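Local coordinates for protein arginase (RocF) (Helicobacter pylori, PDB 4G3H) that probably hydrolyses L-arginine to urea and L-ornithine, using two manganese ions per subunit, at residues 113-118 / 261-266; 275-280 / 303-308. All coordinates share one frame; numbering follows the deposited sequence.

Contact 1. Residues 113-118 / 261-266. With MN (manganese (II) ion), chain F; MN (manganese (II) ion), chain E.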
ATOM      1  N   LEU A 113       1.855  -1.075   8.384  1.00 16.78           N
ATOM      2  CA  LEU A 113       1.998   0.366   8.572  1.00 17.03           C
ATOM      3  C   LEU A 113       1.271   0.893   7.352  1.00 17.11           C
ATOM      4  O   LEU A 113       1.715   0.678   6.221  1.00 13.17           O
ATOM      5  CB  LEU A 113       3.473   0.782   8.551  1.00 16.13           C
ATOM      6  CG  LEU A 113       4.318   0.228   9.705  1.00 17.99           C
ATOM      7  CD1 LEU A 113       5.790   0.544   9.485  1.00 16.76           C
ATOM      8  CD2 LEU A 113       3.828   0.814  11.030  1.00 15.81           C
ATOM      9  N   TYR A 114       0.143   1.557   7.587  1.00 16.40           N
ATOM     10  CA  TYR A 114      -0.694   2.066   6.504  1.00 17.22           C
ATOM     11  C   TYR A 114      -0.781   3.592   6.529  1.00 17.19           C
ATOM     12  O   TYR A 114      -1.497   4.159   7.353  1.00 16.89           O
ATOM     13  CB  TYR A 114      -2.103   1.464   6.654  1.00 15.62           C
ATOM     14  CG  TYR A 114      -2.896   1.316   5.374  1.00 16.47           C
ATOM     15  CD1 TYR A 114      -2.661   0.247   4.510  1.00 15.27           C
ATOM     16  CD2 TYR A 114      -3.900   2.221   5.044  1.00 16.44           C
ATOM     17  CE1 TYR A 114      -3.406   0.075   3.356  1.00 18.15           C
ATOM     18  CE2 TYR A 114      -4.661   2.059   3.876  1.00 19.70           C
ATOM     19  CZ  TYR A 114      -4.406   0.977   3.040  1.00 18.60           C
ATOM     20  OH  TYR A 114      -5.151   0.779   1.900  1.00 17.49           O
ATOM     21  N   LEU A 115      -0.056   4.249   5.630  1.00 20.74           N
ATOM     22  CA  LEU A 115      -0.055   5.710   5.555  1.00 19.96           C
ATOM     23  C   LEU A 115      -1.049   6.092   4.480  1.00 21.25           C
ATOM     24  O   LEU A 115      -0.832   5.814   3.299  1.00 19.32           O
ATOM     25  CB  LEU A 115       1.346   6.221   5.210  1.00 13.55           C
ATOM     26  CG  LEU A 115       2.376   6.052   6.334  1.00 12.59           C
ATOM     27  CD1 LEU A 115       2.646   4.569   6.567  1.00 11.74           C
ATOM     28  CD2 LEU A 115       3.672   6.783   5.954  1.00 13.73           C
ATOM     29  N   ASP A 116      -2.129   6.756   4.884  1.00 22.12           N
ATOM     30  CA  ASP A 116      -3.195   7.056   3.938  1.00 22.21           C
ATOM     31  C   ASP A 116      -4.168   8.081   4.520  1.00 23.74           C
ATOM     32  O   ASP A 116      -4.295   8.211   5.739  1.00 23.01           O
ATOM     33  CB  ASP A 116      -3.938   5.740   3.680  1.00 17.39           C
ATOM     34  CG  ASP A 116      -4.785   5.752   2.433  1.00 17.79           C
ATOM     35  OD1 ASP A 116      -5.488   6.741   2.155  1.00 22.18           O
ATOM     36  OD2 ASP A 116      -4.763   4.730   1.734  1.00 18.26           O
ATOM     37  N   ALA A 117      -4.854   8.808   3.646  1.00 21.25           N
ATOM     38  CA  ALA A 117      -5.840   9.776   4.094  1.00 22.88           C
ATOM     39  C   ALA A 117      -7.120   8.992   4.382  1.00 23.77           C
ATOM     40  O   ALA A 117      -8.010   9.481   5.079  1.00 24.48           O
ATOM     41  CB  ALA A 117      -6.100  10.816   3.005  1.00 23.89           C
ATOM     42  N   HIS A 118      -7.191   7.769   3.847  1.00 20.68           N
ATOM     43  CA  HIS A 118      -8.364   6.903   4.010  1.00 21.35           C
ATOM     44  C   HIS A 118      -8.083   5.595   4.751  1.00 19.44           C
ATOM     45  O   HIS A 118      -6.948   5.128   4.804  1.00 17.74           O
ATOM     46  CB  HIS A 118      -8.960   6.561   2.637  1.00 25.15           C
ATOM     47  CG  HIS A 118      -9.086   7.738   1.720  1.00 26.00           C
ATOM     48  ND1 HIS A 118      -8.097   8.095   0.832  1.00 25.79           N
ATOM     49  CD2 HIS A 118     -10.065   8.663   1.585  1.00 27.12           C
ATOM     50  CE1 HIS A 118      -8.458   9.191   0.189  1.00 25.04           C
ATOM     51  NE2 HIS A 118      -9.648   9.557   0.629  1.00 28.31           N
ATOM     52  N   GLN A 261       9.815  13.045   7.260  1.00 21.56           N
ATOM     53  CA  GLN A 261      10.264  12.830   8.626  1.00 23.30           C
ATOM     54  C   GLN A 261       9.635  11.571   9.210  1.00 22.36           C
ATOM     55  O   GLN A 261      10.330  10.745   9.804  1.00 21.32           O
ATOM     56  CB  GLN A 261       9.908  14.034   9.500  1.00 32.86           C
ATOM     57  CG  GLN A 261      10.900  15.171   9.386  1.00 37.08           C
ATOM     58  CD  GLN A 261      10.298  16.502   9.767  1.00 40.98           C
ATOM     59  OE1 GLN A 261       9.642  16.625  10.810  1.00 44.49           O
ATOM     60  NE2 GLN A 261      10.518  17.514   8.929  1.00 33.91           N
ATOM     61  N   LEU A 262       8.323  11.426   9.043  1.00 18.45           N
ATOM     62  CA  LEU A 262       7.639  10.249   9.566  1.00 19.06           C
ATOM     63  C   LEU A 262       8.190   8.993   8.900  1.00 19.18           C
ATOM     64  O   LEU A 262       8.474   8.006   9.569  1.00 18.58           O
ATOM     65  CB  LEU A 262       6.129  10.330   9.326  1.00 16.34           C
ATOM     66  CG  LEU A 262       5.336   9.101   9.791  1.00 15.94           C
ATOM     67  CD1 LEU A 262       5.378   9.009  11.327  1.00 12.03           C
ATOM     68  CD2 LEU A 262       3.892   9.191   9.308  1.00 12.88           C
ATOM     69  N   LEU A 263       8.337   9.033   7.579  1.00 21.43           N
ATOM     70  CA  LEU A 263       8.859   7.886   6.846  1.00 22.85           C
ATOM     71  C   LEU A 263      10.248   7.466   7.310  1.00 21.53           C
ATOM     72  O   LEU A 263      10.504   6.284   7.530  1.00 23.28           O
ATOM     73  CB  LEU A 263       8.905   8.192   5.349  1.00 31.16           C
ATOM     74  CG  LEU A 263       7.755   7.650   4.504  1.00 33.60           C
ATOM     75  CD1 LEU A 263       8.003   8.012   3.044  1.00 32.92           C
ATOM     76  CD2 LEU A 263       7.656   6.131   4.679  1.00 31.46           C
ATOM     77  N   GLY A 264      11.145   8.436   7.449  1.00 25.00           N
ATOM     78  CA  GLY A 264      12.500   8.134   7.880  1.00 25.11           C
ATOM     79  C   GLY A 264      12.561   7.442   9.230  1.00 25.90           C
ATOM     80  O   GLY A 264      13.325   6.489   9.417  1.00 25.24           O
ATOM     81  N   LEU A 265      11.752   7.926  10.169  1.00 24.32           N
ATOM     82  CA  LEU A 265      11.692   7.365  11.516  1.00 24.92           C
ATOM     83  C   LEU A 265      11.106   5.955  11.516  1.00 24.97           C
ATOM     84  O   LEU A 265      11.616   5.058  12.191  1.00 22.43           O
ATOM     85  CB  LEU A 265      10.853   8.275  12.413  1.00 35.98           C
ATOM     86  CG  LEU A 265      11.598   9.257  13.322  1.00 41.18           C
ATOM     87  CD1 LEU A 265      12.794   9.861  12.612  1.00 42.02           C
ATOM     88  CD2 LEU A 265      10.622  10.335  13.774  1.00 43.43           C
ATOM     89  N   LEU A 266      10.028   5.758  10.763  1.00 21.23           N
ATOM     90  CA  LEU A 266       9.407   4.447  10.700  1.00 22.14           C
ATOM     91  C   LEU A 266      10.349   3.430  10.058  1.00 22.52           C
ATOM     92  O   LEU A 266      10.445   2.288  10.514  1.00 20.48           O
ATOM     93  CB  LEU A 266       8.098   4.503   9.903  1.00 20.77           C
ATOM     94  CG  LEU A 266       6.867   5.176  10.519  1.00 18.72           C
ATOM     95  CD1 LEU A 266       5.721   5.052   9.541  1.00 16.95           C
ATOM     96  CD2 LEU A 266       6.491   4.523  11.839  1.00 17.03           C
TER
HETATM   97 MN    MN F 501      -6.155   7.081   0.041  1.00 28.33          MN
HETATM   98 MN    MN E 500      -5.677   4.195  -0.038  1.00 32.17          MN
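L115, on strand 110-115 of the parallel sheet of the α/β arginase fold, meets three leucines of helix 256-269. The helix segment runs nearly antiparallel to the strand (172°), with the two axes 11.7 Å apart at closest approach. L115 and L262 reach toward each other tip to tip, CD2 to CD2 at 4.1 Å, and the same L115 CD2 lies 4.2 Å from L263 CD2. The other branch serves a different neighbour: L115 CD1 stands 4.3 Å from L266 CD1, one helical turn beyond L262. With CG anti to the carbonyl carbon (chi1 -70°), the L115 side chain is aimed at the helix, and chi2 (67°) turns CD2 to L262 and L263 and CD1 to L266. L113, two residues earlier and also facing the helix, borders L266, while F182 of strand 179-182 touches both L115 and L262.

Just past this apolar layer the strand ends and the chain enters the dinuclear manganese site. The carboxylate of D116 bridges the ions, OD1 binding one manganese at 2.2 Å and OD2 the other at 2.1 Å. H118 ND1 joins D116 OD1 on the first ion, where D234 and D236 complete the protein ligands; D120 and D234 complete those of the second. In the second shell Y114 OH hydrogen-bonds D120 OD2, and E250 OE2 pairs with H118 NE2, helping to orient the imidazole. An Asx turn fixes the loop itself: H118 N donates to D116 OD1 over 2.6 Å, approaching from above the carboxylate plane.

Contact 2. Residues 275-280 / 303-308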
ATOM      1  N   LYS A 275       9.694  -6.012   5.622  1.00 29.27           N
ATOM      2  CA  LYS A 275      10.006  -6.886   4.493  1.00 29.28           C
ATOM      3  C   LYS A 275       9.503  -6.379   3.143  1.00 28.20           C
ATOM      4  O   LYS A 275       9.807  -6.966   2.106  1.00 29.46           O
ATOM      5  CB  LYS A 275       9.464  -8.302   4.748  1.00 29.48           C
ATOM      6  CG  LYS A 275      10.016  -8.942   6.014  1.00 31.61           C
ATOM      7  CD  LYS A 275      11.536  -8.941   5.990  1.00 35.62           C
ATOM      8  CE  LYS A 275      12.120  -9.331   7.336  1.00 39.39           C
ATOM      9  NZ  LYS A 275      13.608  -9.219   7.350  1.00 39.57           N
ATOM     10  N   ALA A 276       8.729  -5.300   3.146  1.00 23.28           N
ATOM     11  CA  ALA A 276       8.243  -4.749   1.889  1.00 22.57           C
ATOM     12  C   ALA A 276       7.670  -3.356   2.037  1.00 21.83           C
ATOM     13  O   ALA A 276       7.153  -2.992   3.097  1.00 20.70           O
ATOM     14  CB  ALA A 276       7.190  -5.676   1.266  1.00 15.99           C
ATOM     15  N   VAL A 277       7.784  -2.572   0.968  1.00 20.61           N
ATOM     16  CA  VAL A 277       7.230  -1.232   0.945  1.00 18.62           C
ATOM     17  C   VAL A 277       6.456  -1.028  -0.350  1.00 19.94           C
ATOM     18  O   VAL A 277       6.949  -1.320  -1.449  1.00 18.96           O
ATOM     19  CB  VAL A 277       8.305  -0.143   1.055  1.00 18.46           C
ATOM     20  CG1 VAL A 277       7.642   1.221   0.968  1.00 15.88           C
ATOM     21  CG2 VAL A 277       9.065  -0.274   2.385  1.00 18.32           C
ATOM     22  N   GLU A 278       5.233  -0.534  -0.200  1.00 17.07           N
ATOM     23  CA  GLU A 278       4.346  -0.265  -1.315  1.00 17.82           C
ATOM     24  C   GLU A 278       4.047   1.236  -1.344  1.00 19.37           C
ATOM     25  O   GLU A 278       3.661   1.813  -0.320  1.00 19.33           O
ATOM     26  CB  GLU A 278       3.035  -1.039  -1.120  1.00 19.88           C
ATOM     27  CG  GLU A 278       1.984  -0.834  -2.206  1.00 22.02           C
ATOM     28  CD  GLU A 278       0.574  -1.164  -1.727  1.00 26.32           C
ATOM     29  OE1 GLU A 278       0.429  -1.877  -0.711  1.00 28.37           O
ATOM     30  OE2 GLU A 278      -0.396  -0.717  -2.371  1.00 27.13           O
ATOM     31  N   VAL A 279       4.245   1.872  -2.496  1.00 18.96           N
ATOM     32  CA  VAL A 279       3.942   3.301  -2.636  1.00 19.33           C
ATOM     33  C   VAL A 279       2.922   3.335  -3.756  1.00 18.90           C
ATOM     34  O   VAL A 279       3.151   2.787  -4.832  1.00 20.62           O
ATOM     35  CB  VAL A 279       5.191   4.145  -2.994  1.00 16.74           C
ATOM     36  CG1 VAL A 279       4.802   5.620  -3.110  1.00 15.56           C
ATOM     37  CG2 VAL A 279       6.253   3.988  -1.915  1.00 11.41           C
ATOM     38  N   THR A 280       1.790   3.975  -3.507  1.00 20.58           N
ATOM     39  CA  THR A 280       0.712   3.958  -4.482  1.00 20.17           C
ATOM     40  C   THR A 280      -0.052   5.269  -4.639  1.00 20.37           C
ATOM     41  O   THR A 280       0.163   6.229  -3.902  1.00 19.42           O
ATOM     42  CB  THR A 280      -0.289   2.851  -4.074  1.00 20.77           C
ATOM     43  OG1 THR A 280      -1.200   2.582  -5.143  1.00 20.09           O
ATOM     44  CG2 THR A 280      -1.072   3.298  -2.837  1.00 17.81           C
ATOM     45  N   ASP A 303      13.615   7.840  -3.291  1.00 17.19           N
ATOM     46  CA  ASP A 303      15.044   7.819  -2.956  1.00 17.68           C
ATOM     47  C   ASP A 303      15.229   7.534  -1.469  1.00 16.99           C
ATOM     48  O   ASP A 303      16.088   6.751  -1.076  1.00 16.33           O
ATOM     49  CB  ASP A 303      15.723   9.160  -3.255  1.00 29.85           C
ATOM     50  CG  ASP A 303      15.807   9.463  -4.730  1.00 35.79           C
ATOM     51  OD1 ASP A 303      15.977   8.518  -5.532  1.00 39.28           O
ATOM     52  OD2 ASP A 303      15.721  10.658  -5.086  1.00 40.79           O
ATOM     53  N   LEU A 304      14.425   8.199  -0.647  1.00 18.80           N
ATOM     54  CA  LEU A 304      14.489   8.030   0.794  1.00 20.39           C
ATOM     55  C   LEU A 304      14.203   6.580   1.194  1.00 20.32           C
ATOM     56  O   LEU A 304      14.904   6.008   2.028  1.00 19.96           O
ATOM     57  CB  LEU A 304      13.491   8.980   1.462  1.00 25.59           C
ATOM     58  CG  LEU A 304      13.378   9.000   2.986  1.00 28.36           C
ATOM     59  CD1 LEU A 304      12.801  10.325   3.426  1.00 32.49           C
ATOM     60  CD2 LEU A 304      12.503   7.864   3.458  1.00 31.93           C
ATOM     61  N   ILE A 305      13.172   5.990   0.604  1.00 19.36           N
ATOM     62  CA  ILE A 305      12.819   4.606   0.907  1.00 17.63           C
ATOM     63  C   ILE A 305      13.910   3.654   0.437  1.00 17.40           C
ATOM     64  O   ILE A 305      14.347   2.766   1.176  1.00 15.11           O
ATOM     65  CB  ILE A 305      11.515   4.197   0.210  1.00 20.81           C
ATOM     66  CG1 ILE A 305      10.362   5.063   0.717  1.00 21.08           C
ATOM     67  CG2 ILE A 305      11.254   2.712   0.429  1.00 20.43           C
ATOM     68  CD1 ILE A 305       9.052   4.826  -0.009  1.00 21.93           C
ATOM     69  N   ILE A 306      14.344   3.843  -0.803  1.00 17.85           N
ATOM     70  CA  ILE A 306      15.370   2.993  -1.385  1.00 19.21           C
ATOM     71  C   ILE A 306      16.697   3.083  -0.648  1.00 20.84           C
ATOM     72  O   ILE A 306      17.304   2.056  -0.316  1.00 19.84           O
ATOM     73  CB  ILE A 306      15.582   3.344  -2.860  1.00 19.21           C
ATOM     74  CG1 ILE A 306      14.296   3.038  -3.638  1.00 20.17           C
ATOM     75  CG2 ILE A 306      16.760   2.543  -3.429  1.00 19.07           C
ATOM     76  CD1 ILE A 306      14.313   3.517  -5.080  1.00 19.61           C
ATOM     77  N   ASN A 307      17.143   4.306  -0.375  1.00 21.60           N
ATOM     78  CA  ASN A 307      18.408   4.502   0.314  1.00 24.28           C
ATOM     79  C   ASN A 307      18.424   3.991   1.752  1.00 24.42           C
ATOM     80  O   ASN A 307      19.478   3.642   2.276  1.00 24.71           O
ATOM     81  CB  ASN A 307      18.817   5.975   0.252  1.00 24.45           C
ATOM     82  CG  ASN A 307      19.194   6.407  -1.160  1.00 27.17           C
ATOM     83  OD1 ASN A 307      19.869   5.671  -1.879  1.00 26.04           O
ATOM     84  ND2 ASN A 307      18.762   7.598  -1.559  1.00 27.79           N
ATOM     85  N   SER A 308      17.265   3.922   2.390  1.00 26.72           N
ATOM     86  CA  SER A 308      17.205   3.422   3.761  1.00 27.65           C
ATOM     87  C   SER A 308      17.109   1.900   3.801  1.00 28.52           C
ATOM     88  O   SER A 308      17.729   1.261   4.644  1.00 29.39           O
ATOM     89  CB  SER A 308      15.998   4.006   4.499  1.00 30.73           C
ATOM     90  OG  SER A 308      16.062   5.420   4.534  1.00 36.63           O
TER
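I305, on helix 293-309, lies across V277 and V279 of strand 274-280, a central strand of the parallel sheet in this α/β arginase fold. The contact between the two segments is wholly apolar. I305 divides its branches along the strand: CG2 rests 3.9 Å from V277 CG1, while the ethyl arm carries CD1 to 3.5 Å from V279 CG2, tighter than usual for two methyls. That arm is extended (chi2 174°), long enough to reach V279 while CD1 still passes 4.0 Å from V277 CG1. Since V277 and V279 are two residues apart, both face the helix, and I305 crosses their side chains at a slant.

The carboxylate of E278 belongs to the other side of the strand. E278 points away from the helix, and its buried carboxylate is held at both oxygens, OE1 by Y230 OH and OE2 by S88 OG. Backbone hydrogen bonds place the strand in the sheet, A276 and E278 pairing with L231 on one neighbour and V277 with I86 on the other.

Within the helix, L304 O receives two donors, the backbone N of S308 and its hydroxyl. S308 OG folds back along the helix to donate to L304 O at 2.8 Å, the hydroxyl oxygen lying 159° from the C=O bond as measured at L304 O.

Both contacts are buried and seat a helix on the same parallel sheet, yet they use different strands: strand 228-234 runs between strand 110-115 of contact 1 and strand 274-280 of contact 2. Helix 256-269 is followed in the chain, after a short connection, by strand 274-280, and the two helices also meet, L304 CD2 packing 4.1 Å from L263 CB. Across their interfaces the chemistry is alike, leucines in contact 1 and beta-branched valine and isoleucine in contact 2. The difference lies past the packing: residues 113-118 run on into the manganese ligands, whereas 275-280 contributes no metal ligand and carries a hydrogen-bonded glutamate on its other side.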